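Local coordinates for protein translation initiation factor eIF2B subunit beta (Schizosaccharomyces pombe, PDB 5B04) that forms part of the eIF2B complex, which catalyses the exchange of GDP for GTP on the gamma subunit of initiation factor eIF2, at residues Ala303-Arg307 with Ile364-Asp370; Ile211-Gly215 with Tyr296-Val302. All coordinates share one frame; numbering follows the deposited sequence.

From the N terminus, strand 210-214 comes first, and the chain then runs through strands 234-238, 261-265 and 279-282 before returning at 296-302. Contact 2 closes that loop of 80 intervening residues and lays the start of helix 299-308 on the main sheet. The same helix leads straight into contact 1, whose loop of 56 residues holds strand 313-316 and most of strand 354-364. The two loops therefore follow in series, neither nested nor crossed. Their centres are 11 Å apart, and they meet where Ile-364 CD1 lies 3.7 Å from Ala-299 O. Together they place helix 299-308 against both the main sheet and the connection from strand 354-364 to strand 371-374.

Contact 1: Ala303-Arg307 with Ile364-Asp370; sequences AQAAR and IPPDLVD
Asp-370 OD2 accepts a hydrogen bond from the backbone N of Val-313 and also lies 4.2 Å from Arg-307 NH2. The second relation is one of charge alone, because the carboxylate oxygen sits well out of the guanidinium plane and no N-H points at it. Arg-307 NH2 is also 3.0 Å from Asp-367 O, but the angle is too poor for a hydrogen bond. With CG anti to the backbone N (chi1 180°) and further bends at chi2 and chi3, the arginine chain passes across the CD2 methyl of Leu-368 and brings its guanidinium beside the 3-10 segment 366-368. Leu-368 occupies the middle of the interface and its two methyls divide the work: CD2 meets Arg-307 NE at 3.4 Å, while CD1 packs against Ala-303 CB at 3.8 Å and against the amide end of Gln-304. Ile-364 completes the apolar patch, its CD1 4.0 Å from Ala-303 CB. Ala-303 and Ile-364 are buried, whereas Arg-307 is exposed and its charge relation to Asp-370 is long. Helix 299-308 here lies against the connection between strands 354-364 and 371-374, Ile-364 reaching strand 293-296 and Ala-306 touching Val-313 at the start of strand 313-316.

Contact 2: Ile211-Gly215 with Tyr296-Val302; sequences ILTQG and YSGAQLV
Gln-214 reaches from the end of strand 210-214 to Gly-298 and Ala-299, where a type II beta turn (Tyr-296 to Ala-299) passes into helix 299-308. The setting is Rossmann-like: an inner strand of a largely parallel sheet meets a helix packed over one face. The glutamine gets there because its CG is anti to the backbone N (chi1 -165°) and the chain stays extended beyond it, which places CD 3.6 Å from Gly-298 C. Gly-298 holds the N-cap position at a positive phi of 102°, where a side chain would press on the carbonyl O of Ser-297, so glycine suits the site; its N, like that of Gln-300, is hydrogen-bonded to Asp-362 OD2.

The close packing is concentrated on the inner side. Gln-214 and Val-302 bury the largest areas, Gln-214 CB lying 4.1 Å from Val-302 CG2, and Ile-270 touches both side chains. By contrast the Tyr-296 end is loose: its partly exposed side chain stays 6.0 Å or more from 211-215, and a phosphate ion, probably from the crystallisation liquor, is bound about 5 Å from it. Away from the strand, Leu-301 packs on Leu-329 of the neighbouring delta subunit. Two residues back along the strand, Leu-212 and Val-302 meet tip to tip, CD2 of the leucine 4.0 Å from CG1 of the valine.

Contact 1: Ala303-Arg307 with Ile364-Asp370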
ATOM      1  N   ALA C 303       6.517  11.045   3.893  1.00 46.36           N
ATOM      2  CA  ALA C 303       7.314   9.825   3.805  1.00 36.91           C
ATOM      3  C   ALA C 303       6.808   8.735   4.747  1.00 46.99           C
ATOM      4  O   ALA C 303       6.711   7.571   4.360  1.00 57.55           O
ATOM      5  CB  ALA C 303       8.774  10.132   4.093  1.00 33.23           C
ATOM      6  N   GLN C 304       6.488   9.112   5.981  1.00 44.36           N
ATOM      7  CA  GLN C 304       5.994   8.151   6.961  1.00 46.76           C
ATOM      8  C   GLN C 304       4.628   7.612   6.558  1.00 47.62           C
ATOM      9  O   GLN C 304       4.388   6.405   6.609  1.00 48.28           O
ATOM     10  CB  GLN C 304       5.919   8.781   8.355  1.00 47.04           C
ATOM     11  CG  GLN C 304       7.272   9.052   8.995  1.00 60.11           C
ATOM     12  CD  GLN C 304       8.063   7.784   9.260  1.00 57.92           C
ATOM     13  OE1 GLN C 304       7.496   6.701   9.405  1.00 69.40           O
ATOM     14  NE2 GLN C 304       9.384   7.915   9.323  1.00 74.69           N
ATOM     15  N   ALA C 305       3.736   8.511   6.153  1.00 39.87           N
ATOM     16  CA  ALA C 305       2.400   8.122   5.721  1.00 32.10           C
ATOM     17  C   ALA C 305       2.457   7.275   4.454  1.00 41.52           C
ATOM     18  O   ALA C 305       1.602   6.421   4.233  1.00 54.20           O
ATOM     19  CB  ALA C 305       1.534   9.351   5.497  1.00 43.37           C
ATOM     20  N   ALA C 306       3.471   7.513   3.628  1.00 45.58           N
ATOM     21  CA  ALA C 306       3.641   6.756   2.393  1.00 43.00           C
ATOM     22  C   ALA C 306       4.077   5.323   2.682  1.00 48.46           C
ATOM     23  O   ALA C 306       3.582   4.380   2.068  1.00 54.87           O
ATOM     24  CB  ALA C 306       4.648   7.440   1.485  1.00 36.73           C
ATOM     25  N   ARG C 307       5.008   5.171   3.619  1.00 51.86           N
ATOM     26  CA  ARG C 307       5.492   3.852   4.016  1.00 56.41           C
ATOM     27  C   ARG C 307       4.364   3.026   4.620  1.00 49.36           C
ATOM     28  O   ARG C 307       4.280   1.816   4.407  1.00 42.49           O
ATOM     29  CB  ARG C 307       6.644   3.985   5.016  1.00 52.96           C
ATOM     30  CG  ARG C 307       7.220   2.662   5.499  1.00 53.96           C
ATOM     31  CD  ARG C 307       7.842   1.877   4.356  1.00 81.80           C
ATOM     32  NE  ARG C 307       8.711   2.712   3.532  1.00 83.44           N
ATOM     33  CZ  ARG C 307       9.499   2.249   2.567  1.00 75.06           C
ATOM     34  NH1 ARG C 307       9.537   0.949   2.303  1.00 70.04           N
ATOM     35  NH2 ARG C 307      10.254   3.084   1.867  1.00 71.73           N
ATOM     36  N   ILE C 364      14.725  12.965   6.036  1.00 55.35           N
ATOM     37  CA  ILE C 364      14.213  11.667   5.622  1.00 52.48           C
ATOM     38  C   ILE C 364      15.341  10.646   5.574  1.00 54.37           C
ATOM     39  O   ILE C 364      16.293  10.811   4.810  1.00 57.20           O
ATOM     40  CB  ILE C 364      13.544  11.730   4.235  1.00 51.06           C
ATOM     41  CG1 ILE C 364      12.597  12.927   4.141  1.00 59.38           C
ATOM     42  CG2 ILE C 364      12.815  10.426   3.937  1.00 54.78           C
ATOM     43  CD1 ILE C 364      11.455  12.878   5.117  1.00 59.61           C
ATOM     44  N   PRO C 365      15.245   9.591   6.396  1.00 50.93           N
ATOM     45  CA  PRO C 365      16.214   8.495   6.317  1.00 50.70           C
ATOM     46  C   PRO C 365      16.183   7.847   4.935  1.00 60.71           C
ATOM     47  O   PRO C 365      15.111   7.750   4.339  1.00 59.93           O
ATOM     48  CB  PRO C 365      15.743   7.523   7.406  1.00 60.85           C
ATOM     49  CG  PRO C 365      14.311   7.877   7.649  1.00 75.03           C
ATOM     50  CD  PRO C 365      14.222   9.354   7.426  1.00 58.96           C
ATOM     51  N   PRO C 366      17.348   7.410   4.431  1.00 64.91           N
ATOM     52  CA  PRO C 366      17.493   6.924   3.052  1.00 60.65           C
ATOM     53  C   PRO C 366      16.620   5.715   2.719  1.00 63.38           C
ATOM     54  O   PRO C 366      16.402   5.431   1.541  1.00 72.11           O
ATOM     55  CB  PRO C 366      18.978   6.550   2.968  1.00 54.49           C
ATOM     56  CG  PRO C 366      19.394   6.315   4.378  1.00 63.24           C
ATOM     57  CD  PRO C 366      18.606   7.297   5.187  1.00 60.74           C
ATOM     58  N   ASP C 367      16.123   5.019   3.737  1.00 61.12           N
ATOM     59  CA  ASP C 367      15.344   3.807   3.517  1.00 70.22           C
ATOM     60  C   ASP C 367      13.902   4.096   3.106  1.00 63.69           C
ATOM     61  O   ASP C 367      13.155   3.179   2.768  1.00 65.10           O
ATOM     62  CB  ASP C 367      15.359   2.936   4.774  1.00 70.66           C
ATOM     63  CG  ASP C 367      16.746   2.436   5.119  1.00110.47           C
ATOM     64  OD1 ASP C 367      17.620   2.444   4.226  1.00106.21           O
ATOM     65  OD2 ASP C 367      16.963   2.034   6.280  1.00149.35           O
ATOM     66  N   LEU C 368      13.513   5.367   3.133  1.00 50.62           N
ATOM     67  CA  LEU C 368      12.148   5.744   2.777  1.00 52.85           C
ATOM     68  C   LEU C 368      12.054   6.277   1.352  1.00 60.74           C
ATOM     69  O   LEU C 368      10.982   6.682   0.905  1.00 61.62           O
ATOM     70  CB  LEU C 368      11.601   6.782   3.759  1.00 43.69           C
ATOM     71  CG  LEU C 368      11.360   6.294   5.189  1.00 58.27           C
ATOM     72  CD1 LEU C 368      10.464   7.264   5.942  1.00 54.40           C
ATOM     73  CD2 LEU C 368      10.763   4.894   5.191  1.00 66.77           C
ATOM     74  N   VAL C 369      13.176   6.277   0.641  1.00 52.90           N
ATOM     75  CA  VAL C 369      13.185   6.689  -0.757  1.00 53.29           C
ATOM     76  C   VAL C 369      13.343   5.477  -1.665  1.00 56.57           C
ATOM     77  O   VAL C 369      14.337   4.756  -1.585  1.00 61.12           O
ATOM     78  CB  VAL C 369      14.312   7.694  -1.050  1.00 58.02           C
ATOM     79  CG1 VAL C 369      14.348   8.026  -2.534  1.00 48.61           C
ATOM     80  CG2 VAL C 369      14.127   8.956  -0.221  1.00 53.51           C
ATOM     81  N   ASP C 370      12.356   5.254  -2.527  1.00 53.27           N
ATOM     82  CA  ASP C 370      12.384   4.115  -3.436  1.00 50.43           C
ATOM     83  C   ASP C 370      13.208   4.407  -4.683  1.00 42.47           C
ATOM     84  O   ASP C 370      13.972   3.560  -5.143  1.00 48.10           O
ATOM     85  CB  ASP C 370      10.962   3.714  -3.838  1.00 57.30           C
ATOM     86  CG  ASP C 370      10.164   3.154  -2.679  1.00 56.33           C
ATOM     87  OD1 ASP C 370      10.354   1.965  -2.346  1.00 66.37           O
ATOM     88  OD2 ASP C 370       9.343   3.901  -2.105  1.00 53.44           O
TER

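Contact 2: Ile211-Gly215 with Tyr296-Val302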
ATOM      1  N   ILE C 211      -0.920  11.668  -7.896  1.00 48.40           N
ATOM      2  CA  ILE C 211       0.414  11.950  -7.379  1.00 51.95           C
ATOM      3  C   ILE C 211       0.381  12.907  -6.194  1.00 53.40           C
ATOM      4  O   ILE C 211      -0.202  13.988  -6.274  1.00 57.37           O
ATOM      5  CB  ILE C 211       1.318  12.547  -8.472  1.00 52.44           C
ATOM      6  CG1 ILE C 211       1.299  11.662  -9.718  1.00 44.64           C
ATOM      7  CG2 ILE C 211       2.735  12.728  -7.952  1.00 52.59           C
ATOM      8  CD1 ILE C 211       1.724  10.234  -9.456  1.00 64.64           C
ATOM      9  N   LEU C 212       1.008  12.505  -5.094  1.00 51.40           N
ATOM     10  CA  LEU C 212       1.129  13.376  -3.933  1.00 50.93           C
ATOM     11  C   LEU C 212       2.489  14.058  -3.911  1.00 48.27           C
ATOM     12  O   LEU C 212       3.528  13.404  -4.011  1.00 42.01           O
ATOM     13  CB  LEU C 212       0.920  12.596  -2.635  1.00 43.11           C
ATOM     14  CG  LEU C 212       1.167  13.406  -1.359  1.00 45.20           C
ATOM     15  CD1 LEU C 212       0.172  14.552  -1.249  1.00 37.81           C
ATOM     16  CD2 LEU C 212       1.109  12.520  -0.125  1.00 58.38           C
ATOM     17  N   THR C 213       2.474  15.379  -3.785  1.00 40.49           N
ATOM     18  CA  THR C 213       3.701  16.145  -3.638  1.00 52.61           C
ATOM     19  C   THR C 213       3.521  17.171  -2.528  1.00 60.21           C
ATOM     20  O   THR C 213       2.398  17.446  -2.105  1.00 50.17           O
ATOM     21  CB  THR C 213       4.098  16.852  -4.947  1.00 49.29           C
ATOM     22  OG1 THR C 213       5.431  17.363  -4.830  1.00 60.01           O
ATOM     23  CG2 THR C 213       3.141  17.993  -5.252  1.00 53.65           C
ATOM     24  N   GLN C 214       4.628  17.728  -2.052  1.00 57.15           N
ATOM     25  CA  GLN C 214       4.569  18.710  -0.981  1.00 51.61           C
ATOM     26  C   GLN C 214       5.486  19.892  -1.265  1.00 46.46           C
ATOM     27  O   GLN C 214       6.548  19.735  -1.867  1.00 51.88           O
ATOM     28  CB  GLN C 214       4.941  18.072   0.356  1.00 47.54           C
ATOM     29  CG  GLN C 214       4.566  18.914   1.560  1.00 54.56           C
ATOM     30  CD  GLN C 214       5.338  18.529   2.800  1.00 55.16           C
ATOM     31  OE1 GLN C 214       4.793  18.510   3.903  1.00 49.97           O
ATOM     32  NE2 GLN C 214       6.619  18.229   2.627  1.00 50.86           N
ATOM     33  N   GLY C 215       5.065  21.075  -0.828  1.00 48.57           N
ATOM     34  CA  GLY C 215       5.849  22.281  -1.010  1.00 46.78           C
ATOM     35  C   GLY C 215       6.033  22.640  -2.470  1.00 58.24           C
ATOM     36  O   GLY C 215       5.287  22.183  -3.334  1.00 59.33           O
ATOM     37  N   TYR C 296      12.645  20.007   3.013  1.00 54.88           N
ATOM     38  CA  TYR C 296      11.875  21.050   3.674  1.00 51.42           C
ATOM     39  C   TYR C 296      10.814  20.453   4.594  1.00 60.35           C
ATOM     40  O   TYR C 296      10.294  19.370   4.333  1.00 68.03           O
ATOM     41  CB  TYR C 296      11.254  21.971   2.626  1.00 71.60           C
ATOM     42  CG  TYR C 296      12.294  22.597   1.721  1.00 72.81           C
ATOM     43  CD1 TYR C 296      12.955  23.761   2.090  1.00 76.19           C
ATOM     44  CD2 TYR C 296      12.633  22.009   0.507  1.00 69.13           C
ATOM     45  CE1 TYR C 296      13.914  24.331   1.272  1.00 83.22           C
ATOM     46  CE2 TYR C 296      13.591  22.571  -0.317  1.00 83.65           C
ATOM     47  CZ  TYR C 296      14.228  23.731   0.070  1.00 87.28           C
ATOM     48  OH  TYR C 296      15.182  24.295  -0.748  1.00 84.36           O
ATOM     49  N   SER C 297      10.511  21.172   5.672  1.00 71.37           N
ATOM     50  CA  SER C 297       9.693  20.654   6.769  1.00 71.34           C
ATOM     51  C   SER C 297       8.334  20.126   6.322  1.00 66.22           C
ATOM     52  O   SER C 297       7.695  20.692   5.433  1.00 53.25           O
ATOM     53  CB  SER C 297       9.494  21.734   7.834  1.00 60.88           C
ATOM     54  OG  SER C 297       8.636  22.760   7.367  1.00 76.27           O
ATOM     55  N   GLY C 298       7.905  19.037   6.949  1.00 50.44           N
ATOM     56  CA  GLY C 298       6.628  18.422   6.642  1.00 48.02           C
ATOM     57  C   GLY C 298       6.773  17.188   5.775  1.00 50.03           C
ATOM     58  O   GLY C 298       5.838  16.400   5.644  1.00 57.73           O
ATOM     59  N   ALA C 299       7.951  17.019   5.182  1.00 47.03           N
ATOM     60  CA  ALA C 299       8.195  15.901   4.277  1.00 51.16           C
ATOM     61  C   ALA C 299       8.202  14.571   5.017  1.00 53.78           C
ATOM     62  O   ALA C 299       7.914  13.527   4.430  1.00 59.43           O
ATOM     63  CB  ALA C 299       9.502  16.099   3.538  1.00 40.66           C
ATOM     64  N   GLN C 300       8.533  14.610   6.303  1.00 44.36           N
ATOM     65  CA  GLN C 300       8.509  13.408   7.123  1.00 51.22           C
ATOM     66  C   GLN C 300       7.087  12.876   7.227  1.00 47.22           C
ATOM     67  O   GLN C 300       6.870  11.666   7.231  1.00 53.56           O
ATOM     68  CB  GLN C 300       9.075  13.681   8.515  1.00 57.40           C
ATOM     69  CG  GLN C 300       9.147  12.447   9.404  1.00 66.38           C
ATOM     70  CD  GLN C 300      10.404  11.631   9.181  1.00 61.81           C
ATOM     71  OE1 GLN C 300      11.083  11.778   8.166  1.00 65.08           O
ATOM     72  NE2 GLN C 300      10.723  10.766  10.136  1.00 86.60           N
ATOM     73  N   LEU C 301       6.123  13.790   7.308  1.00 44.97           N
ATOM     74  CA  LEU C 301       4.714  13.418   7.332  1.00 44.64           C
ATOM     75  C   LEU C 301       4.366  12.601   6.096  1.00 52.56           C
ATOM     76  O   LEU C 301       3.744  11.546   6.192  1.00 48.23           O
ATOM     77  CB  LEU C 301       3.821  14.657   7.407  1.00 35.88           C
ATOM     78  CG  LEU C 301       3.975  15.567   8.626  1.00 44.09           C
ATOM     79  CD1 LEU C 301       2.975  16.711   8.559  1.00 40.74           C
ATOM     80  CD2 LEU C 301       3.809  14.776   9.915  1.00 48.82           C
ATOM     81  N   VAL C 302       4.787  13.097   4.937  1.00 54.47           N
ATOM     82  CA  VAL C 302       4.530  12.423   3.671  1.00 56.73           C
ATOM     83  C   VAL C 302       5.218  11.062   3.607  1.00 46.91           C
ATOM     84  O   VAL C 302       4.582  10.053   3.312  1.00 50.93           O
ATOM     85  CB  VAL C 302       5.000  13.275   2.477  1.00 57.11           C
ATOM     86  CG1 VAL C 302       4.895  12.483   1.188  1.00 47.74           C
ATOM     87  CG2 VAL C 302       4.190  14.555   2.388  1.00 53.90           C
TER